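Local coordinates for LupI (Flavobacterium sp. YS-80-122, PDB 6IY4), which probably inhibits metalloendopeptidases as a small beta-rich periplasmic protein, at residues Thr11-Gly16 with Thr87-Arg92; Thr53-Leu58 with Ser67-Leu72; Leu43-Thr48 with Gly61-Gln66. One frame throughout, in Å; residues are numbered along the deposited sequence.

Interaction 1: Thr11-Gly16 with Thr87-Arg92; sequences TFYVQG and TLVMQR
Phe12 and Met90 face each other at a non-hydrogen-bonded pair of two antiparallel neighbours, strands 8-14 and 86-92, and here the packing is tight. Met90 CB stands over one face of the Phe12 ring, 3.9 Å from its centroid, a CH-pi contact displaced from the ring centre. The two side chains run the same way, which brings Met90 SD obliquely to Phe12 CE2 at 3.6 Å, a Met-aromatic contact. From the next non-hydrogen-bonded pair, Leu88 CD2 meets the ring edge at Phe12 CD2 (4.0 Å). Leu39 closes on Phe12 from a loop, while Trp10 and Leu70 reach Met90, so this face belongs to the buried interior.

The other face is more open to solvent. Tyr13 holds CG between the backbone N and the carbonyl carbon (chi1 63°), and its ring covers Val89, whose CB lies 3.9 Å from the ring centroid. The Gln91 side chain lies beside the ring edge. The contact loosens at exposed Gln15, where a water takes over the pairing, donating to Gln15 O and accepting from Thr87 N.

Five backbone bonds join the two segments, the last from Gln15 just past the strand. The chemistry implies a division of labour: main-chain bonds set the register, sulfur and aromatic carbon seal the inner face, and on the outer face polar side chains flank an aromatic-aliphatic contact.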
loop_
_atom_site.group_PDB
_atom_site.type_symbol
_atom_site.label_atom_id
_atom_site.label_comp_id
_atom_site.label_asym_id
_atom_site.label_seq_id
_atom_site.Cartn_x
_atom_site.Cartn_y
_atom_site.Cartn_z
ATOM N N THR A 11 -5.054 -5.913 -2.653
ATOM C CA THR A 11 -4.186 -7.090 -2.463
ATOM C C THR A 11 -2.744 -6.661 -2.662
ATOM O O THR A 11 -2.439 -6.022 -3.702
ATOM C CB THR A 11 -4.562 -8.193 -3.438
ATOM O OG1 THR A 11 -5.939 -8.500 -3.178
ATOM C CG2 THR A 11 -3.707 -9.408 -3.201
ATOM N N PHE A 12 -1.929 -6.921 -1.658
ATOM C CA PHE A 12 -0.501 -6.566 -1.623
ATOM C C PHE A 12 0.327 -7.838 -1.812
ATOM O O PHE A 12 0.033 -8.851 -1.163
ATOM C CB PHE A 12 -0.131 -5.940 -0.282
ATOM C CG PHE A 12 -0.672 -4.560 -0.039
ATOM C CD1 PHE A 12 -1.987 -4.381 0.365
ATOM C CD2 PHE A 12 0.126 -3.446 -0.184
ATOM C CE1 PHE A 12 -2.479 -3.116 0.620
ATOM C CE2 PHE A 12 -0.384 -2.171 0.034
ATOM C CZ PHE A 12 -1.677 -2.025 0.455
ATOM N N TYR A 13 1.406 -7.699 -2.560
ATOM C CA TYR A 13 2.415 -8.772 -2.673
ATOM C C TYR A 13 3.725 -8.193 -3.185
ATOM O O TYR A 13 3.723 -7.140 -3.852
ATOM C CB TYR A 13 1.919 -9.899 -3.569
ATOM C CG TYR A 13 1.650 -9.545 -5.003
ATOM C CD1 TYR A 13 0.418 -9.064 -5.372
ATOM C CD2 TYR A 13 2.614 -9.698 -5.969
ATOM C CE1 TYR A 13 0.149 -8.744 -6.693
ATOM C CE2 TYR A 13 2.367 -9.365 -7.292
ATOM C CZ TYR A 13 1.118 -8.925 -7.652
ATOM O OH TYR A 13 0.828 -8.597 -8.944
ATOM N N VAL A 14 4.798 -8.899 -2.928
ATOM C CA VAL A 14 6.119 -8.525 -3.463
ATOM C C VAL A 14 6.246 -9.223 -4.824
ATOM O O VAL A 14 5.994 -10.459 -4.954
ATOM C CB VAL A 14 7.259 -8.928 -2.513
ATOM C CG1 VAL A 14 8.619 -8.707 -3.155
ATOM C CG2 VAL A 14 7.205 -8.209 -1.179
ATOM N N GLN A 15 6.623 -8.464 -5.830
ATOM C CA GLN A 15 6.783 -8.997 -7.193
ATOM C C GLN A 15 7.744 -10.182 -7.138
ATOM O O GLN A 15 8.796 -10.031 -6.477
ATOM C CB GLN A 15 7.359 -7.947 -8.132
ATOM C CG GLN A 15 7.334 -8.363 -9.584
ATOM C CD GLN A 15 6.296 -7.523 -10.282
ATOM O OE1 GLN A 15 6.540 -6.374 -10.687
ATOM N NE2 GLN A 15 5.095 -8.061 -10.331
ATOM N N GLY A 16 7.334 -11.290 -7.775
ATOM C CA GLY A 16 8.096 -12.547 -7.776
ATOM C C GLY A 16 7.627 -13.465 -6.663
ATOM O O GLY A 16 7.994 -14.651 -6.671
ATOM N N THR A 87 9.921 -4.859 -5.426
ATOM C CA THR A 87 8.735 -4.060 -5.840
ATOM C C THR A 87 7.518 -4.577 -5.062
ATOM O O THR A 87 7.261 -5.778 -5.088
ATOM C CB THR A 87 8.440 -4.107 -7.339
ATOM O OG1 THR A 87 9.657 -3.650 -7.921
ATOM C CG2 THR A 87 7.285 -3.221 -7.743
ATOM N N LEU A 88 6.849 -3.688 -4.355
ATOM C CA LEU A 88 5.573 -4.016 -3.682
ATOM C C LEU A 88 4.481 -3.592 -4.629
ATOM O O LEU A 88 4.490 -2.439 -5.109
ATOM C CB LEU A 88 5.441 -3.269 -2.360
ATOM C CG LEU A 88 4.181 -3.568 -1.557
ATOM C CD1 LEU A 88 4.167 -4.996 -1.087
ATOM C CD2 LEU A 88 4.071 -2.637 -0.379
ATOM N N VAL A 89 3.620 -4.533 -4.929
ATOM C CA VAL A 89 2.475 -4.338 -5.830
ATOM C C VAL A 89 1.228 -4.266 -4.968
ATOM O O VAL A 89 1.100 -5.060 -4.010
ATOM C CB VAL A 89 2.385 -5.519 -6.817
ATOM C CG1 VAL A 89 1.198 -5.362 -7.745
ATOM C CG2 VAL A 89 3.681 -5.658 -7.614
ATOM N N MET A 90 0.341 -3.335 -5.286
ATOM C CA MET A 90 -0.988 -3.321 -4.649
ATOM C C MET A 90 -2.000 -3.222 -5.787
ATOM O O MET A 90 -1.842 -2.413 -6.695
ATOM C CB MET A 90 -1.127 -2.257 -3.549
ATOM C CG MET A 90 -1.192 -0.934 -3.993
ATOM S SD MET A 90 -1.168 0.216 -2.542
ATOM C CE MET A 90 -2.887 0.321 -2.078
ATOM N N GLN A 91 -2.970 -4.103 -5.786
ATOM C CA GLN A 91 -3.944 -4.164 -6.891
ATOM C C GLN A 91 -5.293 -4.414 -6.272
ATOM O O GLN A 91 -5.349 -5.231 -5.376
ATOM C CB GLN A 91 -3.731 -5.357 -7.799
ATOM C CG GLN A 91 -2.513 -5.285 -8.668
ATOM C CD GLN A 91 -2.595 -6.504 -9.552
ATOM O OE1 GLN A 91 -2.264 -7.618 -9.137
ATOM N NE2 GLN A 91 -3.135 -6.297 -10.749
ATOM N N ARG A 92 -6.327 -3.789 -6.791
ATOM C CA ARG A 92 -7.690 -4.100 -6.301
ATOM C C ARG A 92 -8.046 -5.533 -6.693
ATOM O O ARG A 92 -7.657 -5.991 -7.781
ATOM C CB ARG A 92 -8.706 -3.111 -6.856
ATOM C CG ARG A 92 -8.612 -1.712 -6.279
ATOM C CD ARG A 92 -9.685 -0.833 -6.825
ATOM N NE ARG A 92 -9.771 0.498 -6.300
ATOM C CZ ARG A 92 -10.415 0.877 -5.215
ATOM N NH1 ARG A 92 -10.983 0.015 -4.376
ATOM N NH2 ARG A 92 -10.477 2.158 -4.943
HETATM O O HOH W 1 10.104 -7.566 -6.316
#

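Interaction 2: Thr53-Leu58 with Ser67-Leu72; sequences TPDGLL and SLFLEL
The ring of Phe69 lies across the neighbouring strand and the turn before it, and touches residues 53-58 mostly through its rim. CG lies anti to the backbone N (chi1 174°), and the ring beyond it reaches the turn that precedes strand 56-60. Thr53 OG1 sits in the ring plane beside Phe69 CE1, 3.6 Å away. Asp55 comes in at about a right angle to the Phe69 side chain, its carboxylate turned 47° from the ring, and places OD1 3.7 Å from Phe69 CZ. Farther along the rim, the Leu58 methyl CD2 crosses at a slant to reach Phe69 CD1 at 4.0 Å. Two oxygens thus face ring-edge carbons, an arrangement that would be mildly favourable electrostatically.

Thr53 OG1 also donates to Asp55 OD1 (3.0 Å), which ties together the two groups that border the ring. Gly56, next along the chain, has no side chain; a CB there would clash with Phe69 CZ and Leu70 O. The ring can therefore approach its backbone closely, with Phe69 CE1 3.9 Å from Gly56 CA.

On the opposite face Leu57 and Leu70 project into the interior, where both meet Tyr78 and Met90. Their backbones form a hydrogen-bonded pair, joined in both directions. Two residues nearer the turn, Leu72 N donates to Asp55 O at 3.0 Å; the bond is almost straight at 176°, although the donor stands above the carbonyl plane.

The segments belong to a beta hairpin made of strands 56-60 and 66-74. A type I turn from Thr53 to Gly56 leads into its first strand, and a classic beta bulge, with Ser67 and Leu68 both opposite Leu59, interrupts the second. The hairpin is part of an up-and-down antiparallel sheet, consistent with the beta-barrel fold of Inh-family inhibitors.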
loop_
_atom_site.group_PDB
_atom_site.type_symbol
_atom_site.label_atom_id
_atom_site.label_comp_id
_atom_site.label_asym_id
_atom_site.label_seq_id
_atom_site.Cartn_x
_atom_site.Cartn_y
_atom_site.Cartn_z
ATOM N N THR A 53 -1.803 10.768 -3.848
ATOM C CA THR A 53 -1.089 11.897 -4.486
ATOM C C THR A 53 -1.550 11.907 -5.922
ATOM O O THR A 53 -2.227 10.992 -6.383
ATOM C CB THR A 53 0.426 11.730 -4.358
ATOM O OG1 THR A 53 0.780 10.723 -5.314
ATOM C CG2 THR A 53 0.854 11.386 -2.946
ATOM N N PRO A 54 -1.187 12.945 -6.698
ATOM C CA PRO A 54 -1.677 13.027 -8.064
ATOM C C PRO A 54 -1.291 11.822 -8.929
ATOM O O PRO A 54 -2.017 11.486 -9.836
ATOM C CB PRO A 54 -1.023 14.332 -8.526
ATOM C CG PRO A 54 -0.933 15.131 -7.255
ATOM C CD PRO A 54 -0.374 14.093 -6.305
ATOM N N ASP A 55 -0.168 11.189 -8.613
ATOM C CA ASP A 55 0.465 10.154 -9.449
ATOM C C ASP A 55 0.753 8.897 -8.641
ATOM O O ASP A 55 1.551 8.088 -9.123
ATOM C CB ASP A 55 1.783 10.674 -10.017
ATOM C CG ASP A 55 2.782 11.139 -8.960
ATOM O OD1 ASP A 55 2.414 11.232 -7.785
ATOM O OD2 ASP A 55 3.934 11.334 -9.341
ATOM N N GLY A 56 0.156 8.762 -7.454
ATOM C CA GLY A 56 0.587 7.642 -6.616
ATOM C C GLY A 56 -0.062 7.688 -5.256
ATOM O O GLY A 56 -1.184 8.243 -5.107
ATOM N N LEU A 57 0.572 7.015 -4.311
ATOM C CA LEU A 57 -0.019 6.797 -2.999
ATOM C C LEU A 57 1.079 6.787 -1.946
ATOM O O LEU A 57 2.112 6.133 -2.165
ATOM C CB LEU A 57 -0.743 5.456 -3.036
ATOM C CG LEU A 57 -1.403 5.006 -1.731
ATOM C CD1 LEU A 57 -2.544 5.944 -1.398
ATOM C CD2 LEU A 57 -1.944 3.594 -1.823
ATOM N N LEU A 58 0.832 7.402 -0.798
ATOM C CA LEU A 58 1.761 7.358 0.352
ATOM C C LEU A 58 1.180 6.452 1.412
ATOM O O LEU A 58 0.039 6.668 1.773
ATOM C CB LEU A 58 1.938 8.740 0.962
ATOM C CG LEU A 58 2.830 9.687 0.192
ATOM C CD1 LEU A 58 2.625 11.083 0.730
ATOM C CD2 LEU A 58 4.305 9.316 0.300
ATOM N N SER A 67 6.293 5.414 5.047
ATOM C CA SER A 67 6.555 3.962 4.988
ATOM C C SER A 67 6.867 3.549 3.541
ATOM O O SER A 67 7.802 2.730 3.305
ATOM C CB SER A 67 5.399 3.171 5.567
ATOM O OG SER A 67 5.558 1.827 5.173
ATOM N N LEU A 68 6.139 4.111 2.564
ATOM C CA LEU A 68 6.432 3.818 1.140
ATOM C C LEU A 68 5.638 4.796 0.285
ATOM O O LEU A 68 4.490 5.114 0.612
ATOM C CB LEU A 68 6.042 2.387 0.798
ATOM C CG LEU A 68 6.558 1.863 -0.535
ATOM C CD1 LEU A 68 8.060 1.725 -0.505
ATOM C CD2 LEU A 68 5.894 0.536 -0.891
ATOM N N PHE A 69 6.207 5.177 -0.833
ATOM C CA PHE A 69 5.511 5.848 -1.939
ATOM C C PHE A 69 5.360 4.823 -3.051
ATOM O O PHE A 69 6.372 4.216 -3.460
ATOM C CB PHE A 69 6.266 7.071 -2.450
ATOM C CG PHE A 69 5.603 7.645 -3.679
ATOM C CD1 PHE A 69 4.397 8.320 -3.583
ATOM C CD2 PHE A 69 6.163 7.461 -4.920
ATOM C CE1 PHE A 69 3.780 8.834 -4.701
ATOM C CE2 PHE A 69 5.540 7.969 -6.041
ATOM C CZ PHE A 69 4.363 8.646 -5.926
ATOM N N LEU A 70 4.145 4.673 -3.568
ATOM C CA LEU A 70 3.891 3.786 -4.732
ATOM C C LEU A 70 3.376 4.625 -5.897
ATOM O O LEU A 70 2.509 5.475 -5.700
ATOM C CB LEU A 70 2.861 2.711 -4.399
ATOM C CG LEU A 70 3.179 1.844 -3.175
ATOM C CD1 LEU A 70 2.591 2.365 -1.865
ATOM C CD2 LEU A 70 2.713 0.407 -3.398
ATOM N N GLU A 71 3.875 4.323 -7.068
ATOM C CA GLU A 71 3.413 4.986 -8.309
ATOM C C GLU A 71 2.131 4.313 -8.795
ATOM O O GLU A 71 2.050 3.091 -8.816
ATOM C CB GLU A 71 4.562 4.884 -9.304
ATOM C CG GLU A 71 4.363 5.547 -10.634
ATOM C CD GLU A 71 5.661 5.538 -11.440
ATOM O OE1 GLU A 71 6.578 4.726 -11.112
ATOM O OE2 GLU A 71 5.768 6.365 -12.382
ATOM N N LEU A 72 1.202 5.113 -9.293
ATOM C CA LEU A 72 -0.013 4.652 -9.986
ATOM C C LEU A 72 0.420 4.112 -11.331
ATOM O O LEU A 72 1.149 4.858 -12.056
ATOM C CB LEU A 72 -0.942 5.847 -10.148
ATOM C CG LEU A 72 -2.288 5.561 -10.785
ATOM C CD1 LEU A 72 -3.049 4.467 -10.088
ATOM C CD2 LEU A 72 -3.070 6.862 -10.810
#

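Interaction 3: Leu43-Thr48 with Gly61-Gln66; sequences LGRTPT and GKDGSQ
Gly61 O is gripped twice: a water donates to it at 2.7 Å, and Gly64 N donates from within the same turn at 3.0 Å. The water carries the contact across to Thr48, whose OG1 is its other hydrogen-bonded partner. Thr48 OG1 occupies the position between the backbone N and the carbonyl carbon (chi1 59°), while the methyl CG2 of the same residue rests 4.0 Å from Lys62 CB. One side chain therefore meets the turn through both a solvent-mediated polar link and an apolar touch.

The second bridge is Arg45. Its aliphatic part crosses Gly61, with Arg45 CD 3.7 Å from Gly61 CA. There the chain bends, since chi3 of -60° turns NE toward Gln66, where the loop rejoins strand 66-74. NE donates to Gln66 O, which lies at the guanidinium edge near its plane, but at 3.3 Å the bond is weak.

Residues 61-66 form the tip of the hairpin between strands 56-60 and 66-74. A type I beta turn runs from Gly61 to Gly64, closed by the Gly64 N bond to Gly61 O, and just outside it Gly61 N donates to Ser65 O. An Asx turn overlaps its end, in which Asp63 OD1 accepts from Ser65 N at 3.0 Å. That donor comes from above the carboxylate plane.

The same Asp63 OD1 forms a long salt bridge to Arg45 NH1, at 3.7 Å. Because the oxygen lies well out of the guanidinium plane, no N-H points at it, and the attraction is one of charge alone. Ser65 places CB over one guanidinium face. Below this exposed polar layer Pro47, whose backbone passes Gly61, turns its ring inward to Phe32, Leu39 and Leu59.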
loop_
_atom_site.group_PDB
_atom_site.type_symbol
_atom_site.label_atom_id
_atom_site.label_comp_id
_atom_site.label_asym_id
_atom_site.label_seq_id
_atom_site.Cartn_x
_atom_site.Cartn_y
_atom_site.Cartn_z
ATOM N N LEU A 43 8.115 -4.081 4.756
ATOM C CA LEU A 43 8.491 -2.663 4.925
ATOM C C LEU A 43 9.177 -2.503 6.285
ATOM O O LEU A 43 8.717 -3.152 7.257
ATOM C CB LEU A 43 7.220 -1.805 4.834
ATOM C CG LEU A 43 6.429 -1.876 3.531
ATOM C CD1 LEU A 43 5.155 -1.073 3.633
ATOM C CD2 LEU A 43 7.259 -1.431 2.341
ATOM N N GLY A 44 10.142 -1.595 6.332
ATOM C CA GLY A 44 10.832 -1.197 7.579
ATOM C C GLY A 44 9.900 -0.518 8.562
ATOM O O GLY A 44 10.022 -0.723 9.779
ATOM N N ARG A 45 8.944 0.243 8.038
ATOM C CA ARG A 45 8.006 1.057 8.833
ATOM C C ARG A 45 6.614 0.538 8.542
ATOM O O ARG A 45 6.253 0.570 7.383
ATOM C CB ARG A 45 8.201 2.517 8.439
ATOM C CG ARG A 45 7.517 3.462 9.409
ATOM C CD ARG A 45 7.493 4.888 8.905
ATOM N NE ARG A 45 8.852 5.376 8.714
ATOM C CZ ARG A 45 9.707 5.673 9.700
ATOM N NH1 ARG A 45 9.373 5.512 10.979
ATOM N NH2 ARG A 45 10.904 6.153 9.393
ATOM N N THR A 46 5.897 0.017 9.525
ATOM C CA THR A 46 4.527 -0.488 9.337
ATOM C C THR A 46 3.573 0.695 9.133
ATOM O O THR A 46 3.544 1.598 9.943
ATOM C CB THR A 46 4.090 -1.303 10.549
ATOM O OG1 THR A 46 4.938 -2.459 10.574
ATOM C CG2 THR A 46 2.646 -1.716 10.452
ATOM N N PRO A 47 2.761 0.735 8.055
ATOM C CA PRO A 47 1.870 1.860 7.822
ATOM C C PRO A 47 0.640 1.885 8.733
ATOM O O PRO A 47 0.117 0.786 9.051
ATOM C CB PRO A 47 1.359 1.616 6.388
ATOM C CG PRO A 47 2.182 0.512 5.824
ATOM C CD PRO A 47 2.694 -0.285 6.993
ATOM N N THR A 48 0.254 3.067 9.194
ATOM C CA THR A 48 -0.982 3.257 9.995
ATOM C C THR A 48 -1.970 4.118 9.226
ATOM O O THR A 48 -3.174 4.038 9.544
ATOM C CB THR A 48 -0.679 3.854 11.379
ATOM O OG1 THR A 48 -0.020 5.110 11.215
ATOM C CG2 THR A 48 0.178 2.925 12.211
ATOM N N GLY A 61 3.691 5.957 8.347
ATOM C CA GLY A 61 3.873 5.257 9.625
ATOM C C GLY A 61 3.285 6.044 10.770
ATOM O O GLY A 61 2.714 7.135 10.589
ATOM N N LYS A 62 3.396 5.494 11.980
ATOM C CA LYS A 62 2.654 6.052 13.127
ATOM C C LYS A 62 3.154 7.463 13.462
ATOM O O LYS A 62 2.365 8.253 14.014
ATOM C CB LYS A 62 2.779 5.152 14.363
ATOM C CG LYS A 62 1.835 5.546 15.490
ATOM C CD LYS A 62 1.903 4.663 16.725
ATOM C CE LYS A 62 1.738 3.186 16.424
ATOM N NZ LYS A 62 1.058 2.484 17.540
ATOM N N ASP A 63 4.389 7.784 13.109
ATOM C CA ASP A 63 5.026 9.066 13.496
ATOM C C ASP A 63 4.848 10.071 12.385
ATOM O O ASP A 63 5.328 11.206 12.522
ATOM C CB ASP A 63 6.500 8.825 13.769
ATOM C CG ASP A 63 7.265 8.460 12.520
ATOM O OD1 ASP A 63 6.652 7.870 11.600
ATOM O OD2 ASP A 63 8.465 8.772 12.483
ATOM N N GLY A 64 4.170 9.679 11.320
ATOM C CA GLY A 64 3.846 10.617 10.245
ATOM C C GLY A 64 4.898 10.561 9.176
ATOM O O GLY A 64 4.712 11.272 8.188
ATOM N N SER A 65 5.883 9.659 9.290
ATOM C CA SER A 65 6.956 9.523 8.274
ATOM C C SER A 65 6.571 8.490 7.211
ATOM O O SER A 65 5.669 7.696 7.410
ATOM C CB SER A 65 8.265 9.159 8.865
ATOM O OG SER A 65 8.281 7.780 9.098
ATOM N N GLN A 66 7.217 8.584 6.066
ATOM C CA GLN A 66 6.891 7.756 4.893
ATOM C C GLN A 66 7.266 6.310 5.193
ATOM O O GLN A 66 8.427 6.002 5.489
ATOM C CB GLN A 66 7.605 8.301 3.654
ATOM C CG GLN A 66 7.384 7.495 2.379
ATOM C CD GLN A 66 7.903 8.241 1.174
ATOM O OE1 GLN A 66 8.457 7.672 0.230
ATOM N NE2 GLN A 66 7.691 9.533 1.205
HETATM O O HOH W 2 0.101 7.755 10.187
#

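How the interactions relate
Interactions 1 and 2 hold different strand pairs of one antiparallel sheet, and their inward faces merge: Met90 CE packs against Leu57 CD2 at 3.4 Å, and Leu88 meets Leu68. Both rely on regular backbone bonds with apolar side chains inside. Interaction 3 is the surface member, pairing two loops through water, a weak bond and a long salt bridge. It adjoins interaction 2, because residues 61-66 form the tip of the hairpin whose strands interaction 2 pairs, and Ser67 OG probably bonds Arg45 O just where the bulge lies. Interactions 1 and 3 do not touch and lie on opposite sides of the chain's centre.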